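PDB 2B5W: glucose 1-dehydrogenase from Haloferax mediterranei, which oxidises D-glucose and several other aldoses to the corresponding aldonolactone or aldonate with NAD(+) or, preferably, NADP(+) as electron acceptor, in a zinc-dependent reaction. Local coordinates for residues S174-L179 / E200-L205; V14-P19 / H58-H63; T250-H255 / S276-E281. The protein carries 1 engineered substitution. All coordinates share one frame; numbering follows the deposited sequence.

Interaction 1: residues S174-L179 / E200-L205; sequences SSAFVL and ENLYCL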
loop_
_atom_site.group_PDB
_atom_site.type_symbol
_atom_site.label_atom_id
_atom_site.label_comp_id
_atom_site.label_asym_id
_atom_site.label_seq_id
_atom_site.Cartn_x
_atom_site.Cartn_y
_atom_site.Cartn_z
ATOM N N SER A 174 -6.438 -12.618 10.907
ATOM C CA SER A 174 -6.784 -14.036 11.113
ATOM C C SER A 174 -6.867 -14.860 9.856
ATOM O O SER A 174 -6.666 -16.074 9.933
ATOM C CB SER A 174 -8.113 -14.149 11.863
ATOM O OG SER A 174 -7.968 -13.562 13.126
ATOM N N SER A 175 -7.191 -14.260 8.716
ATOM C CA SER A 175 -7.325 -14.986 7.460
ATOM C C SER A 175 -6.282 -14.553 6.457
ATOM O O SER A 175 -5.981 -13.359 6.331
ATOM C CB SER A 175 -8.741 -14.850 6.861
ATOM O OG SER A 175 -9.121 -13.477 6.733
ATOM N N ALA A 176 -5.773 -15.516 5.686
ATOM C CA ALA A 176 -4.841 -15.236 4.600
ATOM C C ALA A 176 -5.137 -16.070 3.377
ATOM O O ALA A 176 -5.546 -17.229 3.519
ATOM C CB ALA A 176 -3.413 -15.500 5.101
ATOM N N PHE A 177 -4.918 -15.510 2.192
ATOM C CA PHE A 177 -5.345 -16.086 0.917
ATOM C C PHE A 177 -4.182 -15.866 -0.054
ATOM O O PHE A 177 -3.819 -14.723 -0.413
ATOM C CB PHE A 177 -6.600 -15.336 0.470
ATOM C CG PHE A 177 -7.280 -15.834 -0.796
ATOM C CD1 PHE A 177 -7.118 -17.128 -1.249
ATOM C CD2 PHE A 177 -8.197 -15.007 -1.462
ATOM C CE1 PHE A 177 -7.824 -17.606 -2.352
ATOM C CE2 PHE A 177 -8.873 -15.457 -2.585
ATOM C CZ PHE A 177 -8.706 -16.786 -3.021
ATOM N N VAL A 178 -3.600 -16.958 -0.494
ATOM C CA VAL A 178 -2.536 -16.920 -1.466
ATOM C C VAL A 178 -3.186 -17.182 -2.812
ATOM O O VAL A 178 -3.914 -18.152 -2.979
ATOM C CB VAL A 178 -1.493 -18.030 -1.188
ATOM C CG1 VAL A 178 -0.474 -18.113 -2.307
ATOM C CG2 VAL A 178 -0.826 -17.836 0.169
ATOM N N LEU A 179 -2.946 -16.316 -3.773
ATOM C CA LEU A 179 -3.447 -16.525 -5.118
ATOM C C LEU A 179 -2.347 -17.177 -5.955
ATOM O O LEU A 179 -1.283 -16.589 -6.193
ATOM C CB LEU A 179 -3.874 -15.210 -5.774
ATOM C CG LEU A 179 -4.707 -14.275 -4.939
ATOM C CD1 LEU A 179 -4.994 -12.993 -5.723
ATOM C CD2 LEU A 179 -5.954 -14.870 -4.363
ATOM N N GLU A 200 -5.265 -17.979 11.348
ATOM C CA GLU A 200 -6.128 -19.090 11.767
ATOM C C GLU A 200 -6.703 -19.831 10.573
ATOM O O GLU A 200 -6.871 -21.053 10.635
ATOM C CB GLU A 200 -7.262 -18.535 12.646
ATOM C CG GLU A 200 -6.758 -17.848 13.917
ATOM C CD GLU A 200 -7.873 -17.243 14.747
ATOM O OE1 GLU A 200 -9.064 -17.442 14.411
ATOM O OE2 GLU A 200 -7.551 -16.571 15.749
ATOM N N ASN A 201 -7.021 -19.119 9.504
ATOM C CA ASN A 201 -7.721 -19.671 8.340
ATOM C C ASN A 201 -6.965 -19.328 7.068
ATOM O O ASN A 201 -6.726 -18.152 6.769
ATOM C CB ASN A 201 -9.144 -19.149 8.255
ATOM C CG ASN A 201 -9.937 -19.476 9.476
ATOM O OD1 ASN A 201 -10.368 -18.587 10.216
ATOM N ND2 ASN A 201 -10.087 -20.740 9.735
ATOM N N LEU A 202 -6.524 -20.361 6.367
ATOM C CA LEU A 202 -5.745 -20.227 5.148
ATOM C C LEU A 202 -6.485 -20.737 3.896
ATOM O O LEU A 202 -7.200 -21.743 3.934
ATOM C CB LEU A 202 -4.411 -20.969 5.299
ATOM C CG LEU A 202 -3.529 -20.577 6.466
ATOM C CD1 LEU A 202 -2.378 -21.606 6.581
ATOM C CD2 LEU A 202 -3.060 -19.164 6.352
ATOM N N TYR A 203 -6.210 -20.089 2.776
ATOM C CA TYR A 203 -6.896 -20.333 1.502
ATOM C C TYR A 203 -5.879 -20.219 0.386
ATOM O O TYR A 203 -4.949 -19.424 0.487
ATOM C CB TYR A 203 -7.994 -19.305 1.343
ATOM C CG TYR A 203 -9.040 -19.346 2.434
ATOM C CD1 TYR A 203 -8.870 -18.644 3.607
ATOM C CD2 TYR A 203 -10.245 -20.040 2.255
ATOM C CE1 TYR A 203 -9.806 -18.644 4.621
ATOM C CE2 TYR A 203 -11.195 -20.039 3.263
ATOM C CZ TYR A 203 -10.969 -19.357 4.446
ATOM O OH TYR A 203 -11.901 -19.349 5.457
ATOM N N CYS A 204 -6.019 -20.994 -0.677
ATOM C CA CYS A 204 -5.110 -20.896 -1.817
ATOM C C CYS A 204 -5.888 -21.088 -3.126
ATOM O O CYS A 204 -6.649 -22.027 -3.249
ATOM C CB CYS A 204 -3.951 -21.861 -1.717
ATOM S SG CYS A 204 -2.773 -21.813 -3.043
ATOM N N LEU A 205 -5.701 -20.161 -4.049
ATOM C CA LEU A 205 -6.400 -20.145 -5.341
ATOM C C LEU A 205 -5.623 -20.887 -6.406
ATOM O O LEU A 205 -4.439 -20.635 -6.635
ATOM C CB LEU A 205 -6.582 -18.701 -5.809
ATOM C CG LEU A 205 -7.553 -18.479 -6.985
ATOM C CD1 LEU A 205 -8.966 -18.396 -6.462
ATOM C CD2 LEU A 205 -7.157 -17.207 -7.761
#
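The ring of Phe-177 lies beside the neighbouring strand, its CD1 3.5 Å from Tyr-203 CB and its CZ 3.8 Å from Leu-205 CD1. With CG anti to the backbone N (chi1 -176°), beside the carbonyl carbon, the side chain leans toward that strand and crosses Tyr-203 at about a right angle. Leu-179 CD2 rests 3.4 Å above the centre of one face of the Phe-177 ring, while Tyr-203 O meets its edge in plane. On the reverse side of the sheet, Ala-176 CB packs on Leu-202 CD2 at 3.9 Å.

Parallel pairing in register holds these groups. Ala-176 N donates to Asn-201 O and Val-178 N to Tyr-203 O; Leu-205 N donates to Val-178 O at 2.9 Å. The bond from Tyr-203 N to Ala-176 O is weak, bent to 131° at the hydrogen. At the N-terminal end of the pairing, Ser-174 O takes two donors, Glu-200 N at 2.8 Å and Asn-201 N at 3.1 Å.

Farther out, Leu-189 of helix 183-194 covers Val-178 and Cys-204, and Glu-241 binds Tyr-203 OH. Strand 175-179, that helix and strand 201-206 form the right-handed beta-alpha-beta crossover that opens a Rossmann fold, with Leu-205 touching the bound NADP.

Interaction 2: residues V14-P19 / H58-H63; sequences VVIEKP and HLVLGH. With ZN (zinc ion), chain B.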
loop_
_atom_site.group_PDB
_atom_site.type_symbol
_atom_site.label_atom_id
_atom_site.label_comp_id
_atom_site.label_asym_id
_atom_site.label_seq_id
_atom_site.Cartn_x
_atom_site.Cartn_y
_atom_site.Cartn_z
ATOM N N VAL A 14 20.449 -25.413 -23.049
ATOM C CA VAL A 14 21.460 -26.354 -23.466
ATOM C C VAL A 14 22.719 -26.269 -22.639
ATOM O O VAL A 14 22.964 -25.272 -21.971
ATOM C CB VAL A 14 21.843 -26.113 -24.924
ATOM C CG1 VAL A 14 20.611 -26.366 -25.815
ATOM C CG2 VAL A 14 22.368 -24.715 -25.115
ATOM N N VAL A 15 23.524 -27.328 -22.704
ATOM C CA VAL A 15 24.812 -27.346 -22.053
ATOM C C VAL A 15 25.854 -26.668 -22.922
ATOM O O VAL A 15 25.991 -26.967 -24.120
ATOM C CB VAL A 15 25.322 -28.777 -21.721
ATOM C CG1 VAL A 15 26.592 -28.693 -20.936
ATOM C CG2 VAL A 15 24.282 -29.545 -20.944
ATOM N N ILE A 16 26.568 -25.741 -22.299
ATOM C CA ILE A 16 27.732 -25.088 -22.867
ATOM C C ILE A 16 28.955 -25.293 -21.995
ATOM O O ILE A 16 28.861 -25.768 -20.865
ATOM C CB ILE A 16 27.487 -23.594 -23.067
ATOM C CG1 ILE A 16 27.248 -22.864 -21.728
ATOM C CG2 ILE A 16 26.279 -23.353 -23.981
ATOM C CD1 ILE A 16 27.306 -21.380 -21.872
ATOM N N GLU A 17 30.110 -24.906 -22.524
ATOM C CA GLU A 17 31.339 -24.831 -21.747
ATOM C C GLU A 17 31.984 -23.469 -21.836
ATOM O O GLU A 17 31.984 -22.819 -22.905
ATOM C CB GLU A 17 32.323 -25.890 -22.193
ATOM C CG GLU A 17 31.814 -27.291 -21.898
ATOM C CD GLU A 17 32.708 -28.350 -22.463
ATOM O OE1 GLU A 17 33.283 -29.096 -21.667
ATOM O OE2 GLU A 17 32.825 -28.421 -23.705
ATOM N N LYS A 18 32.552 -23.040 -20.714
ATOM C CA LYS A 18 33.271 -21.794 -20.637
ATOM C C LYS A 18 34.252 -21.906 -19.496
ATOM O O LYS A 18 34.161 -22.816 -18.668
ATOM C CB LYS A 18 32.290 -20.637 -20.415
ATOM C CG LYS A 18 31.513 -20.727 -19.104
ATOM C CD LYS A 18 30.858 -19.374 -18.785
ATOM C CE LYS A 18 29.740 -19.074 -19.684
ATOM N NZ LYS A 18 29.175 -17.701 -19.396
ATOM N N PRO A 19 35.237 -21.030 -19.466
ATOM C CA PRO A 19 36.271 -21.135 -18.436
ATOM C C PRO A 19 35.684 -20.957 -17.032
ATOM O O PRO A 19 34.731 -20.196 -16.881
ATOM C CB PRO A 19 37.212 -19.970 -18.752
ATOM C CG PRO A 19 36.924 -19.596 -20.155
ATOM C CD PRO A 19 35.470 -19.904 -20.390
ATOM N N HIS A 58 24.767 -15.849 -25.221
ATOM C CA HIS A 58 23.972 -16.749 -24.393
ATOM C C HIS A 58 23.731 -16.085 -23.044
ATOM O O HIS A 58 24.358 -15.066 -22.726
ATOM C CB HIS A 58 24.730 -18.069 -24.193
ATOM C CG HIS A 58 25.964 -17.938 -23.352
ATOM N ND1 HIS A 58 27.167 -17.478 -23.844
ATOM C CD2 HIS A 58 26.167 -18.152 -22.025
ATOM C CE1 HIS A 58 28.059 -17.443 -22.872
ATOM N NE2 HIS A 58 27.479 -17.858 -21.758
ATOM N N LEU A 59 22.847 -16.697 -22.267
ATOM C CA LEU A 59 22.642 -16.330 -20.882
ATOM C C LEU A 59 22.642 -17.626 -20.062
ATOM O O LEU A 59 21.815 -18.500 -20.283
ATOM C CB LEU A 59 21.309 -15.622 -20.715
ATOM C CG LEU A 59 20.871 -15.358 -19.262
ATOM C CD1 LEU A 59 21.817 -14.390 -18.606
ATOM C CD2 LEU A 59 19.485 -14.824 -19.252
ATOM N N VAL A 60 23.593 -17.739 -19.143
ATOM C CA VAL A 60 23.569 -18.869 -18.197
ATOM C C VAL A 60 22.367 -18.664 -17.275
ATOM O O VAL A 60 22.173 -17.548 -16.742
ATOM C CB VAL A 60 24.851 -18.955 -17.377
ATOM C CG1 VAL A 60 24.730 -20.001 -16.280
ATOM C CG2 VAL A 60 26.066 -19.284 -18.284
ATOM N N LEU A 61 21.535 -19.693 -17.138
ATOM C CA LEU A 61 20.328 -19.597 -16.359
ATOM C C LEU A 61 20.607 -19.795 -14.866
ATOM O O LEU A 61 21.691 -20.195 -14.491
ATOM C CB LEU A 61 19.327 -20.632 -16.833
ATOM C CG LEU A 61 18.796 -20.491 -18.267
ATOM C CD1 LEU A 61 17.967 -21.739 -18.590
ATOM C CD2 LEU A 61 17.977 -19.234 -18.398
ATOM N N GLY A 62 19.574 -19.527 -14.065
ATOM C CA GLY A 62 19.537 -19.888 -12.660
ATOM C C GLY A 62 19.823 -18.729 -11.732
ATOM O O GLY A 62 20.903 -18.130 -11.768
ATOM N N HIS A 63 18.885 -18.480 -10.821
ATOM C CA HIS A 63 19.074 -17.425 -9.824
ATOM C C HIS A 63 18.841 -17.943 -8.401
ATOM O O HIS A 63 18.965 -17.186 -7.448
ATOM C CB HIS A 63 18.120 -16.249 -10.100
ATOM C CG HIS A 63 16.692 -16.665 -10.113
ATOM N ND1 HIS A 63 16.100 -17.246 -11.218
ATOM C CD2 HIS A 63 15.755 -16.671 -9.132
ATOM C CE1 HIS A 63 14.866 -17.608 -10.910
ATOM N NE2 HIS A 63 14.634 -17.291 -9.644
HETATM ZN ZN ZN B . 13.109 -18.342 -8.710
#
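Ile-16 sets its terminal methyl CD1 on one face of the His-58 imidazole, 3.3 Å above the plane and offset toward the rim. The closest ring atom is CD2, 3.4 Å away, and the approach is a CH-pi contact 28° off the ring normal. The same CD1 is 4.3 Å from Val-60 CG2, while the Ile-16 side chain also touches Ala-3 and Ala-5 on strand 2-7. That strand runs between 14-17 and 58-60 in a three-stranded antiparallel sheet, so this contact is made by side chains reaching over the middle strand, with CA of Ile-16 and CA of Val-60 8.8 Å apart.

Two residues on, the bend of Lys-18 at chi3 (71°) turns CE toward the same ring, 3.3 Å from NE2 of His-58, and NZ reaches the ring edge. NZ donates to NE2 of His-58 at 2.9 Å, only 4° out of the ring plane. Lys-18 and Val-60 meet tip to tip, Val-60 CG2 lying 3.7 Å from NZ and, like it, at the ring edge.

Around them His-121 stacks on the His-58 ring and accepts from Val-60 N through its ND1. The chain then runs on to His-63, whose NE2 binds the catalytic zinc ion at 2.1 Å together with Glu-64 and the engineered Cys-38.

Because NE2 of His-58 accepts a bond, it should lack a proton; the imidazole is then probably neutral with its hydrogen on ND1, and the adjacent ammonium would oppose further protonation.

Interaction 3: residues T250-H255 / S276-E281; sequences TGFPKH and SDWAFE. With NAP (NADP nicotinamide-adenine-dinucleotide phosphate), chain I.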
loop_
_atom_site.group_PDB
_atom_site.type_symbol
_atom_site.label_atom_id
_atom_site.label_comp_id
_atom_site.label_asym_id
_atom_site.label_seq_id
_atom_site.Cartn_x
_atom_site.Cartn_y
_atom_site.Cartn_z
ATOM N N THR A 250 0.059 -15.186 -9.105
ATOM C CA THR A 250 -0.437 -15.769 -10.341
ATOM C C THR A 250 0.067 -15.068 -11.579
ATOM O O THR A 250 0.109 -15.651 -12.662
ATOM C CB THR A 250 -1.966 -15.717 -10.407
ATOM O OG1 THR A 250 -2.414 -14.360 -10.249
ATOM C CG2 THR A 250 -2.606 -16.520 -9.321
ATOM N N GLY A 251 0.388 -13.784 -11.469
ATOM C CA GLY A 251 0.690 -12.998 -12.648
ATOM C C GLY A 251 -0.549 -12.705 -13.477
ATOM O O GLY A 251 -0.418 -12.353 -14.654
ATOM N N PHE A 252 -1.733 -12.812 -12.873
ATOM C CA PHE A 252 -3.031 -12.626 -13.573
ATOM C C PHE A 252 -3.599 -11.272 -13.165
ATOM O O PHE A 252 -4.046 -11.117 -12.038
ATOM C CB PHE A 252 -3.997 -13.751 -13.168
ATOM C CG PHE A 252 -5.266 -13.871 -14.027
ATOM C CD1 PHE A 252 -5.208 -14.241 -15.371
ATOM C CD2 PHE A 252 -6.505 -13.683 -13.448
ATOM C CE1 PHE A 252 -6.400 -14.387 -16.119
ATOM C CE2 PHE A 252 -7.697 -13.828 -14.177
ATOM C CZ PHE A 252 -7.632 -14.167 -15.517
ATOM N N PRO A 253 -3.603 -10.304 -14.076
ATOM C CA PRO A 253 -4.013 -8.920 -13.745
ATOM C C PRO A 253 -5.354 -8.725 -13.063
ATOM O O PRO A 253 -5.504 -7.854 -12.188
ATOM C CB PRO A 253 -3.980 -8.228 -15.098
ATOM C CG PRO A 253 -2.935 -8.959 -15.824
ATOM C CD PRO A 253 -3.101 -10.393 -15.454
ATOM N N LYS A 254 -6.338 -9.537 -13.421
ATOM C CA LYS A 254 -7.600 -9.445 -12.733
ATOM C C LYS A 254 -7.493 -9.649 -11.208
ATOM O O LYS A 254 -8.283 -9.109 -10.454
ATOM C CB LYS A 254 -8.640 -10.399 -13.330
ATOM C CG LYS A 254 -8.924 -10.104 -14.804
ATOM C CD LYS A 254 -10.126 -10.902 -15.320
ATOM C CE LYS A 254 -10.659 -10.316 -16.628
ATOM N NZ LYS A 254 -11.704 -11.179 -17.244
ATOM N N HIS A 255 -6.533 -10.441 -10.770
ATOM C CA HIS A 255 -6.344 -10.656 -9.348
ATOM C C HIS A 255 -5.851 -9.413 -8.611
ATOM O O HIS A 255 -6.215 -9.212 -7.466
ATOM C CB HIS A 255 -5.387 -11.807 -9.137
ATOM C CG HIS A 255 -5.952 -13.104 -9.583
ATOM N ND1 HIS A 255 -5.171 -14.200 -9.854
ATOM C CD2 HIS A 255 -7.232 -13.471 -9.838
ATOM C CE1 HIS A 255 -5.951 -15.197 -10.235
ATOM N NE2 HIS A 255 -7.202 -14.781 -10.236
ATOM N N SER A 276 1.971 -9.307 -18.493
ATOM C CA SER A 276 2.007 -8.444 -19.655
ATOM C C SER A 276 0.829 -7.494 -19.652
ATOM O O SER A 276 -0.172 -7.706 -18.966
ATOM C CB SER A 276 1.921 -9.291 -20.938
ATOM O OG SER A 276 3.105 -10.033 -21.130
ATOM N N ASP A 277 0.916 -6.457 -20.484
ATOM C CA ASP A 277 -0.212 -5.552 -20.664
ATOM C C ASP A 277 -1.468 -6.322 -21.067
ATOM O O ASP A 277 -1.420 -7.293 -21.839
ATOM C CB ASP A 277 0.099 -4.487 -21.729
ATOM C CG ASP A 277 1.163 -3.507 -21.286
ATOM O OD1 ASP A 277 1.633 -3.570 -20.123
ATOM O OD2 ASP A 277 1.601 -2.627 -22.046
ATOM N N TRP A 278 -2.584 -5.881 -20.509
ATOM C CA TRP A 278 -3.883 -6.467 -20.742
ATOM C C TRP A 278 -4.962 -5.481 -20.291
ATOM O O TRP A 278 -5.069 -5.171 -19.110
ATOM C CB TRP A 278 -4.010 -7.818 -20.025
ATOM C CG TRP A 278 -5.303 -8.543 -20.305
ATOM C CD1 TRP A 278 -6.142 -8.351 -21.368
ATOM C CD2 TRP A 278 -5.900 -9.561 -19.504
ATOM N NE1 TRP A 278 -7.229 -9.184 -21.270
ATOM C CE2 TRP A 278 -7.103 -9.944 -20.137
ATOM C CE3 TRP A 278 -5.538 -10.199 -18.308
ATOM C CZ2 TRP A 278 -7.943 -10.933 -19.616
ATOM C CZ3 TRP A 278 -6.374 -11.179 -17.791
ATOM C CH2 TRP A 278 -7.564 -11.534 -18.444
ATOM N N ALA A 279 -5.762 -4.992 -21.242
ATOM C CA ALA A 279 -6.843 -4.044 -20.963
ATOM C C ALA A 279 -8.213 -4.675 -21.076
ATOM O O ALA A 279 -8.478 -5.452 -21.994
ATOM C CB ALA A 279 -6.754 -2.844 -21.911
ATOM N N PHE A 280 -9.091 -4.335 -20.143
ATOM C CA PHE A 280 -10.461 -4.809 -20.143
ATOM C C PHE A 280 -11.268 -3.910 -19.237
ATOM O O PHE A 280 -10.707 -3.049 -18.565
ATOM C CB PHE A 280 -10.527 -6.271 -19.654
ATOM C CG PHE A 280 -9.656 -6.561 -18.435
ATOM C CD1 PHE A 280 -10.160 -6.421 -17.157
ATOM C CD2 PHE A 280 -8.345 -6.997 -18.601
ATOM C CE1 PHE A 280 -9.355 -6.714 -16.058
ATOM C CE2 PHE A 280 -7.530 -7.273 -17.488
ATOM C CZ PHE A 280 -8.045 -7.129 -16.240
ATOM N N GLU A 281 -12.580 -4.094 -19.203
ATOM C CA GLU A 281 -13.438 -3.274 -18.366
ATOM C C GLU A 281 -13.215 -3.550 -16.876
ATOM O O GLU A 281 -13.329 -4.690 -16.428
ATOM C CB GLU A 281 -14.920 -3.487 -18.709
ATOM C CG GLU A 281 -15.860 -2.706 -17.796
ATOM C CD GLU A 281 -17.306 -2.685 -18.267
ATOM O OE1 GLU A 281 -18.142 -3.404 -17.672
ATOM O OE2 GLU A 281 -17.612 -1.923 -19.208
HETATM P PA NAP I . 4.058 -20.306 -11.784
HETATM O O1A NAP I . 3.831 -20.040 -13.195
HETATM O O2A NAP I . 4.749 -21.652 -11.522
HETATM O O5B NAP I . 2.704 -20.311 -10.976
HETATM C C5B NAP I . 1.611 -19.476 -11.251
HETATM C C4B NAP I . 0.435 -20.338 -10.848
HETATM O O4B NAP I . -0.715 -19.521 -10.853
HETATM C C3B NAP I . 0.182 -21.523 -11.799
HETATM O O3B NAP I . 0.216 -22.778 -11.137
HETATM C C2B NAP I . -1.197 -21.225 -12.389
HETATM O O2B NAP I . -2.049 -22.352 -12.516
HETATM C C1B NAP I . -1.789 -20.265 -11.385
HETATM N N9A NAP I . -2.731 -19.357 -12.011
HETATM C C8A NAP I . -2.474 -18.482 -13.040
HETATM N N7A NAP I . -3.615 -17.829 -13.333
HETATM C C5A NAP I . -4.613 -18.319 -12.524
HETATM C C6A NAP I . -5.976 -18.042 -12.378
HETATM N N6A NAP I . -6.630 -17.166 -13.168
HETATM N N1A NAP I . -6.706 -18.724 -11.432
HETATM C C2A NAP I . -6.111 -19.655 -10.607
HETATM N N3A NAP I . -4.764 -19.944 -10.742
HETATM C C4A NAP I . -4.034 -19.276 -11.668
HETATM O O3 NAP I . 5.074 -19.248 -11.162
HETATM P PN NAP I . 5.788 -19.167 -9.711
HETATM O O1N NAP I . 4.913 -19.690 -8.622
HETATM O O2N NAP I . 7.227 -19.579 -9.764
HETATM O O5D NAP I . 5.628 -17.579 -9.793
HETATM C C5D NAP I . 4.386 -16.963 -9.518
HETATM C C4D NAP I . 4.380 -15.517 -10.008
HETATM O O4D NAP I . 5.339 -14.787 -9.238
HETATM C C3D NAP I . 4.784 -15.355 -11.476
HETATM O O3D NAP I . 3.982 -14.383 -12.116
HETATM C C2D NAP I . 6.240 -14.912 -11.380
HETATM O O2D NAP I . 6.731 -14.221 -12.499
HETATM C C1D NAP I . 6.201 -14.059 -10.113
HETATM N N1N NAP I . 7.462 -13.939 -9.371
HETATM C C2N NAP I . 7.761 -12.678 -8.954
HETATM C C3N NAP I . 8.864 -12.470 -8.176
HETATM C C7N NAP I . 9.012 -11.086 -7.615
HETATM O O7N NAP I . 10.252 -10.903 -7.011
HETATM N N7N NAP I . 8.000 -10.184 -7.736
HETATM C C4N NAP I . 9.731 -13.513 -7.825
HETATM C C5N NAP I . 9.406 -14.796 -8.248
HETATM C C6N NAP I . 8.245 -15.008 -9.005
HETATM P P2B NAP I . -2.092 -23.262 -13.898
HETATM O O1X NAP I . -0.855 -23.968 -14.112
HETATM O O2X NAP I . -3.299 -24.189 -13.642
HETATM O O3X NAP I . -2.385 -22.341 -15.087
#
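Phe-252 CE1 meets Trp-278 CZ3 at 3.6 Å, the two rings oblique with planes at 59°. In this Rossmann-type domain Phe-252 sits in the turn between strand 243-248 and helix 253-262, and Trp-278 comes just before strand 279-283. An ST turn shapes the first corner: Thr-250 OG1 accepts from Phe-252 N, and it shares a 2.8 Å hydrogen bond with ND1 of His-255.

The tight part lies round the Trp-278 and Phe-280 rings. Pro-253 CD touches Trp-278 CE3 at 3.8 Å, the side chains crossing at about a right angle, while Phe-280 CE2 covers the centre of one indole face. Lys-254 CG touches Phe-280 CZ at 3.4 Å, and the extended chain carries CE over that ring's face in a CH-pi contact.

The solvent side is looser: Lys-254 NZ, 5.2 Å from the Phe-280 centroid, is at most weakly attracted and is hydrogen-bonded to a citrate probably from the crystallisation liquor. At the dimer interface Asp-277 forms a salt bridge with Arg-289 of the second subunit, and residues 279-281 pair with an antiparallel strand there.

Phe-252, CG anti to the backbone N (chi1 -167°), turns one ring face to NADP, whose N6A lies 3.4 Å above the ring centre.

The three contacts follow one another from the N terminus without nesting or crossing. Interaction 2 comes first: it closes a 38-residue loop and ties strand 14-17, near the N terminus, to the segment ending at His-63, a zinc ligand, in the catalytic part of the fold. Interaction 1 then brackets helix 183-194 within the nucleotide-binding domain. Interaction 3 closes a loop of 20 residues farther along that domain, joining the start of helix 253-262 to the strand at the dimer interface. Interactions 1 and 3 touch, Leu-205 CD2 packing 3.4 Å from His-255 CE1 near the NADP adenine. Interaction 2 stands apart, its centre about 38 Å from that of interaction 1 and 33 Å from that of interaction 3.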